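Local coordinates for protein peptidase M28 (Shewanella amazonensis SB2B, PDB 3IIB) that is a dinuclear zinc hydrolase of peptidase family M28, probably acting as a carboxypeptidase or metallodipeptidase, at residues L106-L119 with S126-T138. Numbering follows the deposited sequence. Where two conformers were deposited one is given.
Sequences LSATIVRFDTLQDL and SLNDKIAFIDAKT
Leu127 wedges its two methyls among Val111, Phe113 and Leu119. Leu127 CD2 presses tightly on Val111 CG2 (3.4 Å) and lies at the edge of the Phe113 ring, in its plane, while Leu127 CD1 meets Leu119 CD1 at 3.6 Å; Leu119 CD1 in turn sits over one face of that ring, offset toward the rim. A type II turn from Leu127 to Lys130 leads into the strand, and a water links Asp129 O to Thr109 N. The extended Lys130 chain crosses Val111, CD against CG2. From Ile131 onward the backbone runs parallel to strand 106-113: Ile131 N donates to Thr109 O, Ile131 O accepts from Val111 N, Phe133 N donates to Val111 O, Phe133 O accepts from Phe113 N, and Asp135 N donates to Phe113 O (2.9 Å). Ile131 CG1 packs on Ala108 CB (3.7 Å), and its CD1 meets Leu106 tip to tip. Ala132 shares the face of Val111 and Phe113. On the other face Phe133 lies alongside Ile110, and Phe133 CD2 is also 3.7 Å from Arg112 CG. Ile134, back on the Ala132 face, touches Leu119 CD2 with CD1 (3.8 Å). With CG anti to the backbone N (chi1 -178°) and an extended chain to NE, Arg112 crosses Phe133 and brings NH2 to the anti lone pair of Asp135 OD2 (2.8 Å); Arg112 NH1 holds Asp114 OD1 in the guanidinium plane (2.7 Å). Asp135 has a second cationic partner, Arg172, through OD1. Were Arg112 an alanine, Asp114 and Asp135 would probably lose the charge that joins them, and part of the Phe133 ring its cover. Helix 203-213 packs on the Ile110 and Phe133 face, helix 145-163 on the Leu119 and Ala132 face. Strand 106-113, short helix 116-120 and strand 131-134 form a beta-alpha-beta crossover with adjacent parallel strands.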
ATOM      1  N   LEU A 106      -4.217 -11.750 -24.452  1.00 18.34           N
ATOM      2  CA  LEU A 106      -3.027 -10.996 -24.881  1.00 16.02           C
ATOM      3  C   LEU A 106      -1.740 -11.384 -24.127  1.00 11.86           C
ATOM      4  O   LEU A 106      -1.596 -11.104 -22.935  1.00 16.56           O
ATOM      5  CB  LEU A 106      -3.262  -9.518 -24.718  1.00 15.36           C
ATOM      6  CG  LEU A 106      -2.209  -8.543 -25.216  1.00 16.45           C
ATOM      7  CD1 LEU A 106      -1.900  -8.785 -26.707  1.00 28.91           C
ATOM      8  CD2 LEU A 106      -2.689  -7.099 -24.973  1.00 18.23           C
ATOM      9  N   SER A 107      -0.818 -12.008 -24.843  1.00 10.54           N
ATOM     10  CA  SER A 107       0.508 -12.340 -24.318  0.60 10.96           C
ATOM     11  C   SER A 107       1.509 -11.832 -25.361  1.00 10.90           C
ATOM     12  O   SER A 107       1.327 -12.082 -26.542  1.00 13.31           O
ATOM     13  CB  SER A 107       0.660 -13.851 -24.131  0.60 11.39           C
ATOM     14  OG  SER A 107      -0.290 -14.370 -23.208  0.60 10.24           O
ATOM     15  N   ALA A 108       2.547 -11.123 -24.932  1.00  7.01           N
ATOM     16  CA  ALA A 108       3.464 -10.480 -25.861  1.00  6.90           C
ATOM     17  C   ALA A 108       4.748 -10.122 -25.185  1.00  7.62           C
ATOM     18  O   ALA A 108       4.763  -9.873 -23.974  1.00  7.06           O
ATOM     19  CB  ALA A 108       2.842  -9.197 -26.441  1.00  6.42           C
ATOM     20  N   THR A 109       5.806 -10.037 -25.987  1.00  8.58           N
ATOM     21  CA  THR A 109       7.093  -9.482 -25.550  1.00  8.28           C
ATOM     22  C   THR A 109       6.965  -7.986 -25.376  1.00  8.69           C
ATOM     23  O   THR A 109       6.288  -7.312 -26.163  1.00  8.79           O
ATOM     24  CB  THR A 109       8.163  -9.796 -26.594  1.00  9.37           C
ATOM     25  OG1 THR A 109       8.242 -11.218 -26.702  1.00 10.21           O
ATOM     26  CG2 THR A 109       9.528  -9.209 -26.230  1.00  8.54           C
ATOM     27  N   ILE A 110       7.581  -7.446 -24.336  1.00  8.67           N
ATOM     28  CA  ILE A 110       7.567  -6.002 -24.120  1.00  7.60           C
ATOM     29  C   ILE A 110       8.819  -5.324 -24.661  1.00  8.77           C
ATOM     30  O   ILE A 110       9.837  -5.981 -24.914  1.00  9.88           O
ATOM     31  CB  ILE A 110       7.354  -5.638 -22.605  1.00  8.61           C
ATOM     32  CG1 ILE A 110       8.583  -5.963 -21.788  1.00 12.68           C
ATOM     33  CG2 ILE A 110       6.098  -6.337 -22.023  1.00  7.84           C
ATOM     34  CD1 ILE A 110       8.569  -5.386 -20.417  1.00 12.57           C
ATOM     35  N   VAL A 111       8.719  -4.020 -24.877  1.00  6.87           N
ATOM     36  CA  VAL A 111       9.850  -3.157 -25.181  1.00  8.36           C
ATOM     37  C   VAL A 111       9.769  -1.979 -24.230  1.00  7.40           C
ATOM     38  O   VAL A 111       8.741  -1.316 -24.148  1.00  6.45           O
ATOM     39  CB  VAL A 111       9.878  -2.660 -26.652  1.00  8.99           C
ATOM     40  CG1 VAL A 111      11.138  -1.775 -26.899  1.00  5.76           C
ATOM     41  CG2 VAL A 111       9.828  -3.813 -27.631  1.00  6.58           C
ATOM     42  N   ARG A 112      10.861  -1.733 -23.517  1.00  5.52           N
ATOM     43  CA  ARG A 112      10.919  -0.705 -22.505  1.00  7.61           C
ATOM     44  C   ARG A 112      11.379   0.636 -23.080  1.00  7.42           C
ATOM     45  O   ARG A 112      12.314   0.692 -23.867  1.00  8.09           O
ATOM     46  CB  ARG A 112      11.897  -1.119 -21.389  1.00  6.84           C
ATOM     47  CG  ARG A 112      11.989  -0.119 -20.249  1.00  5.04           C
ATOM     48  CD  ARG A 112      13.096  -0.495 -19.244  1.00  6.84           C
ATOM     49  NE  ARG A 112      13.277   0.598 -18.287  1.00  6.43           N
ATOM     50  CZ  ARG A 112      13.829   1.781 -18.578  1.00  7.02           C
ATOM     51  NH1 ARG A 112      14.366   2.005 -19.773  1.00  9.96           N
ATOM     52  NH2 ARG A 112      13.902   2.740 -17.653  1.00  7.40           N
ATOM     53  N   PHE A 113      10.720   1.704 -22.634  1.00  6.71           N
ATOM     54  CA  PHE A 113      11.066   3.086 -22.968  1.00  7.22           C
ATOM     55  C   PHE A 113      11.216   3.873 -21.684  1.00  7.45           C
ATOM     56  O   PHE A 113      10.460   3.655 -20.744  1.00  7.18           O
ATOM     57  CB  PHE A 113       9.967   3.678 -23.879  1.00  6.33           C
ATOM     58  CG  PHE A 113       9.881   2.964 -25.200  1.00  5.48           C
ATOM     59  CD1 PHE A 113      10.729   3.328 -26.244  1.00  8.49           C
ATOM     60  CD2 PHE A 113       9.037   1.851 -25.364  1.00  5.47           C
ATOM     61  CE1 PHE A 113      10.725   2.603 -27.451  1.00  7.82           C
ATOM     62  CE2 PHE A 113       9.032   1.138 -26.557  1.00 10.41           C
ATOM     63  CZ  PHE A 113       9.859   1.513 -27.599  1.00  7.31           C
ATOM     64  N   ASP A 114      12.240   4.728 -21.616  1.00  5.96           N
ATOM     65  CA  ASP A 114      12.434   5.565 -20.445  1.00  7.98           C
ATOM     66  C   ASP A 114      11.255   6.505 -20.220  1.00  8.77           C
ATOM     67  O   ASP A 114      10.917   6.796 -19.088  1.00  7.22           O
ATOM     68  CB  ASP A 114      13.665   6.447 -20.558  1.00  7.48           C
ATOM     69  CG  ASP A 114      14.974   5.691 -20.610  1.00 15.19           C
ATOM     70  OD1 ASP A 114      15.071   4.531 -20.193  1.00 18.45           O
ATOM     71  OD2 ASP A 114      15.948   6.319 -21.074  1.00 20.54           O
ATOM     72  N   THR A 115      10.658   7.003 -21.301  1.00  8.10           N
ATOM     73  CA  THR A 115       9.662   8.065 -21.243  1.00  7.45           C
ATOM     74  C   THR A 115       8.753   7.957 -22.466  1.00  7.31           C
ATOM     75  O   THR A 115       9.093   7.278 -23.433  1.00  7.33           O
ATOM     76  CB  THR A 115      10.320   9.462 -21.297  1.00 10.14           C
ATOM     77  OG1 THR A 115      10.966   9.629 -22.573  1.00  9.42           O
ATOM     78  CG2 THR A 115      11.362   9.643 -20.158  1.00  8.65           C
ATOM     79  N   LEU A 116       7.591   8.610 -22.395  1.00  8.75           N
ATOM     80  CA  LEU A 116       6.729   8.842 -23.555  1.00  8.28           C
ATOM     81  C   LEU A 116       7.504   9.396 -24.758  1.00  8.01           C
ATOM     82  O   LEU A 116       7.335   8.904 -25.874  1.00  7.65           O
ATOM     83  CB  LEU A 116       5.577   9.797 -23.186  1.00 10.58           C
ATOM     84  CG  LEU A 116       4.688  10.243 -24.363  1.00 10.37           C
ATOM     85  CD1 LEU A 116       3.870   9.084 -24.973  1.00  5.14           C
ATOM     86  CD2 LEU A 116       3.768  11.387 -23.915  1.00  8.73           C
ATOM     87  N   GLN A 117       8.372  10.387 -24.541  1.00 10.39           N
ATOM     88  CA  GLN A 117       9.145  10.958 -25.652  1.00 11.61           C
ATOM     89  C   GLN A 117       9.989   9.905 -26.370  1.00 10.17           C
ATOM     90  O   GLN A 117      10.046   9.869 -27.587  1.00 11.05           O
ATOM     91  CB  GLN A 117      10.036  12.102 -25.178  1.00 11.94           C
ATOM     92  CG  GLN A 117      10.671  12.911 -26.335  1.00 20.32           C
ATOM     93  CD  GLN A 117       9.635  13.485 -27.327  1.00 33.75           C
ATOM     94  OE1 GLN A 117       9.503  13.005 -28.463  1.00 40.02           O
ATOM     95  NE2 GLN A 117       8.897  14.512 -26.890  1.00 35.75           N
ATOM     96  N   ASP A 118      10.617   9.020 -25.593  1.00 10.31           N
ATOM     97  CA  ASP A 118      11.402   7.929 -26.162  1.00 11.23           C
ATOM     98  C   ASP A 118      10.550   6.984 -26.995  1.00  8.20           C
ATOM     99  O   ASP A 118      10.938   6.575 -28.081  1.00 11.16           O
ATOM    100  CB  ASP A 118      12.143   7.188 -25.052  1.00 13.03           C
ATOM    101  CG  ASP A 118      13.252   8.032 -24.452  1.00 23.66           C
ATOM    102  OD1 ASP A 118      14.013   8.653 -25.230  1.00 26.37           O
ATOM    103  OD2 ASP A 118      13.369   8.092 -23.219  1.00 34.09           O
ATOM    104  N   LEU A 119       9.359   6.695 -26.506  1.00  8.22           N
ATOM    105  CA  LEU A 119       8.402   5.880 -27.243  1.00  7.81           C
ATOM    106  C   LEU A 119       8.002   6.580 -28.545  1.00  9.10           C
ATOM    107  O   LEU A 119       7.969   5.955 -29.612  1.00  6.48           O
ATOM    108  CB  LEU A 119       7.179   5.623 -26.377  1.00  6.09           C
ATOM    109  CG  LEU A 119       6.009   4.932 -27.039  1.00  6.04           C
ATOM    110  CD1 LEU A 119       6.432   3.600 -27.733  1.00  5.34           C
ATOM    111  CD2 LEU A 119       4.891   4.728 -25.988  1.00  5.16           C
ATOM    112  N   SER A 126       8.415  -0.868 -35.096  1.00  9.88           N
ATOM    113  CA  SER A 126       9.332  -1.491 -34.158  1.00 11.79           C
ATOM    114  C   SER A 126       8.593  -2.213 -33.036  1.00 14.13           C
ATOM    115  O   SER A 126       9.143  -3.135 -32.434  1.00 16.00           O
ATOM    116  CB  SER A 126      10.322  -0.483 -33.571  1.00 13.80           C
ATOM    117  OG  SER A 126       9.690   0.549 -32.846  1.00 12.99           O
ATOM    118  N   LEU A 127       7.349  -1.824 -32.772  1.00  9.37           N
ATOM    119  CA  LEU A 127       6.562  -2.488 -31.742  1.00  8.25           C
ATOM    120  C   LEU A 127       5.522  -3.451 -32.296  1.00  7.42           C
ATOM    121  O   LEU A 127       4.706  -3.964 -31.535  1.00  7.55           O
ATOM    122  CB  LEU A 127       5.935  -1.475 -30.800  1.00  9.54           C
ATOM    123  CG  LEU A 127       6.969  -0.616 -30.070  1.00  8.04           C
ATOM    124  CD1 LEU A 127       6.277   0.248 -29.094  1.00  7.26           C
ATOM    125  CD2 LEU A 127       8.039  -1.432 -29.347  1.00 11.06           C
ATOM    126  N   ASN A 128       5.579  -3.768 -33.599  1.00  8.00           N
ATOM    127  CA  ASN A 128       4.671  -4.769 -34.125  1.00  8.19           C
ATOM    128  C   ASN A 128       4.621  -6.015 -33.223  1.00  8.75           C
ATOM    129  O   ASN A 128       5.673  -6.546 -32.819  1.00  9.17           O
ATOM    130  CB  ASN A 128       5.082  -5.179 -35.552  1.00  8.24           C
ATOM    131  CG  ASN A 128       4.797  -4.090 -36.577  1.00 11.38           C
ATOM    132  OD1 ASN A 128       4.287  -3.037 -36.240  1.00 10.84           O
ATOM    133  ND2 ASN A 128       5.147  -4.341 -37.833  1.00 10.79           N
ATOM    134  N   ASP A 129       3.408  -6.464 -32.893  1.00  6.41           N
ATOM    135  CA  ASP A 129       3.212  -7.681 -32.086  1.00  9.32           C
ATOM    136  C   ASP A 129       3.698  -7.579 -30.636  1.00 10.08           C
ATOM    137  O   ASP A 129       3.642  -8.571 -29.897  1.00  9.97           O
ATOM    138  CB  ASP A 129       3.900  -8.881 -32.750  1.00 12.23           C
ATOM    139  CG  ASP A 129       3.546  -9.003 -34.217  1.00 20.51           C
ATOM    140  OD1 ASP A 129       2.337  -8.999 -34.518  1.00 25.41           O
ATOM    141  OD2 ASP A 129       4.474  -9.077 -35.055  1.00 26.76           O
ATOM    142  N   LYS A 130       4.119  -6.394 -30.208  1.00  6.56           N
ATOM    143  CA  LYS A 130       4.708  -6.233 -28.887  1.00  7.91           C
ATOM    144  C   LYS A 130       3.910  -5.283 -28.014  1.00  6.27           C
ATOM    145  O   LYS A 130       3.033  -4.568 -28.469  1.00  5.54           O
ATOM    146  CB  LYS A 130       6.148  -5.732 -29.021  1.00  6.60           C
ATOM    147  CG  LYS A 130       7.073  -6.795 -29.663  1.00 12.29           C
ATOM    148  CD  LYS A 130       8.519  -6.369 -29.716  1.00 15.66           C
ATOM    149  CE  LYS A 130       9.421  -7.517 -30.095  1.00 24.83           C
ATOM    150  NZ  LYS A 130      10.821  -7.033 -30.343  1.00 36.44           N
ATOM    151  N   ILE A 131       4.245  -5.285 -26.740  1.00  4.85           N
ATOM    152  CA  ILE A 131       3.611  -4.372 -25.797  1.00  5.70           C
ATOM    153  C   ILE A 131       4.653  -3.325 -25.383  1.00  7.96           C
ATOM    154  O   ILE A 131       5.757  -3.688 -24.977  1.00  5.24           O
ATOM    155  CB  ILE A 131       3.094  -5.142 -24.582  1.00  4.75           C
ATOM    156  CG1 ILE A 131       1.803  -5.921 -24.956  1.00  4.03           C
ATOM    157  CG2 ILE A 131       2.807  -4.201 -23.357  1.00  6.45           C
ATOM    158  CD1 ILE A 131       1.300  -6.903 -23.876  1.00  7.08           C
ATOM    159  N   ALA A 132       4.291  -2.054 -25.476  1.00  5.13           N
ATOM    160  CA  ALA A 132       5.185  -0.983 -25.005  1.00  6.34           C
ATOM    161  C   ALA A 132       5.142  -0.949 -23.489  1.00  4.72           C
ATOM    162  O   ALA A 132       4.088  -1.160 -22.917  1.00  7.38           O
ATOM    163  CB  ALA A 132       4.775   0.390 -25.592  1.00  6.94           C
ATOM    164  N   PHE A 133       6.289  -0.643 -22.877  1.00  5.66           N
ATOM    165  CA  PHE A 133       6.407  -0.417 -21.428  1.00  3.49           C
ATOM    166  C   PHE A 133       7.116   0.925 -21.216  1.00  6.15           C
ATOM    167  O   PHE A 133       8.298   1.060 -21.495  1.00  7.72           O
ATOM    168  CB  PHE A 133       7.135  -1.617 -20.772  1.00  4.26           C
ATOM    169  CG  PHE A 133       7.596  -1.399 -19.343  1.00  2.88           C
ATOM    170  CD1 PHE A 133       6.760  -0.803 -18.377  1.00  4.68           C
ATOM    171  CD2 PHE A 133       8.893  -1.763 -18.971  1.00  3.93           C
ATOM    172  CE1 PHE A 133       7.220  -0.581 -17.074  1.00  7.20           C
ATOM    173  CE2 PHE A 133       9.338  -1.580 -17.682  1.00  7.88           C
ATOM    174  CZ  PHE A 133       8.519  -0.969 -16.735  1.00  7.06           C
ATOM    175  N   ILE A 134       6.378   1.931 -20.740  1.00  5.26           N
ATOM    176  CA  ILE A 134       6.970   3.193 -20.360  1.00  5.14           C
ATOM    177  C   ILE A 134       7.307   3.123 -18.882  1.00  5.71           C
ATOM    178  O   ILE A 134       6.418   2.874 -18.053  1.00  5.95           O
ATOM    179  CB  ILE A 134       6.008   4.400 -20.578  1.00  5.13           C
ATOM    180  CG1 ILE A 134       5.630   4.572 -22.052  1.00  8.70           C
ATOM    181  CG2 ILE A 134       6.648   5.714 -19.953  1.00  6.68           C
ATOM    182  CD1 ILE A 134       4.573   5.690 -22.365  1.00  8.78           C
ATOM    183  N   ASP A 135       8.593   3.309 -18.558  1.00  4.90           N
ATOM    184  CA  ASP A 135       9.094   3.099 -17.215  1.00  7.20           C
ATOM    185  C   ASP A 135       9.320   4.386 -16.400  1.00  9.47           C
ATOM    186  O   ASP A 135       9.812   4.309 -15.269  1.00 11.78           O
ATOM    187  CB  ASP A 135      10.398   2.311 -17.266  1.00  5.31           C
ATOM    188  CG  ASP A 135      10.914   1.930 -15.884  1.00  5.66           C
ATOM    189  OD1 ASP A 135      10.148   1.376 -15.060  1.00  7.66           O
ATOM    190  OD2 ASP A 135      12.116   2.167 -15.640  1.00  7.79           O
ATOM    191  N   ALA A 136       8.945   5.547 -16.925  1.00  7.49           N
ATOM    192  CA  ALA A 136       9.299   6.796 -16.254  1.00  4.81           C
ATOM    193  C   ALA A 136       8.841   6.834 -14.791  1.00  6.30           C
ATOM    194  O   ALA A 136       7.692   6.646 -14.514  1.00  5.86           O
ATOM    195  CB  ALA A 136       8.703   7.995 -16.986  1.00  7.00           C
ATOM    196  N   LYS A 137       9.764   7.152 -13.890  1.00  5.69           N
ATOM    197  CA  LYS A 137       9.493   7.303 -12.474  1.00  8.13           C
ATOM    198  C   LYS A 137       9.097   8.737 -12.205  1.00  8.32           C
ATOM    199  O   LYS A 137       9.645   9.647 -12.812  1.00 10.49           O
ATOM    200  CB  LYS A 137      10.750   6.983 -11.654  1.00  9.81           C
ATOM    201  CG  LYS A 137      11.122   5.519 -11.664  1.00 12.91           C
ATOM    202  CD  LYS A 137      12.363   5.253 -10.796  1.00 18.50           C
ATOM    203  CE  LYS A 137      12.745   3.792 -10.802  1.00 21.93           C
ATOM    204  NZ  LYS A 137      14.065   3.579 -10.129  1.00 29.48           N
ATOM    205  N   THR A 138       8.153   8.919 -11.292  1.00  6.68           N
ATOM    206  CA  THR A 138       7.635  10.241 -10.950  1.00  5.87           C
ATOM    207  C   THR A 138       8.358  10.758  -9.711  1.00  9.94           C
ATOM    208  O   THR A 138       8.350  10.109  -8.675  1.00 11.25           O
ATOM    209  CB  THR A 138       6.135  10.138 -10.695  1.00  7.88           C
ATOM    210  OG1 THR A 138       5.495   9.628 -11.885  1.00  7.33           O
ATOM    211  CG2 THR A 138       5.504  11.499 -10.335  1.00  6.21           C
TER
HETATM  212  O   HOH W   1       5.351 -10.438 -28.835  1.00  8.51           O
HETATM  213  O   HOH W   2      11.705  -6.666 -27.022  1.00 23.58           O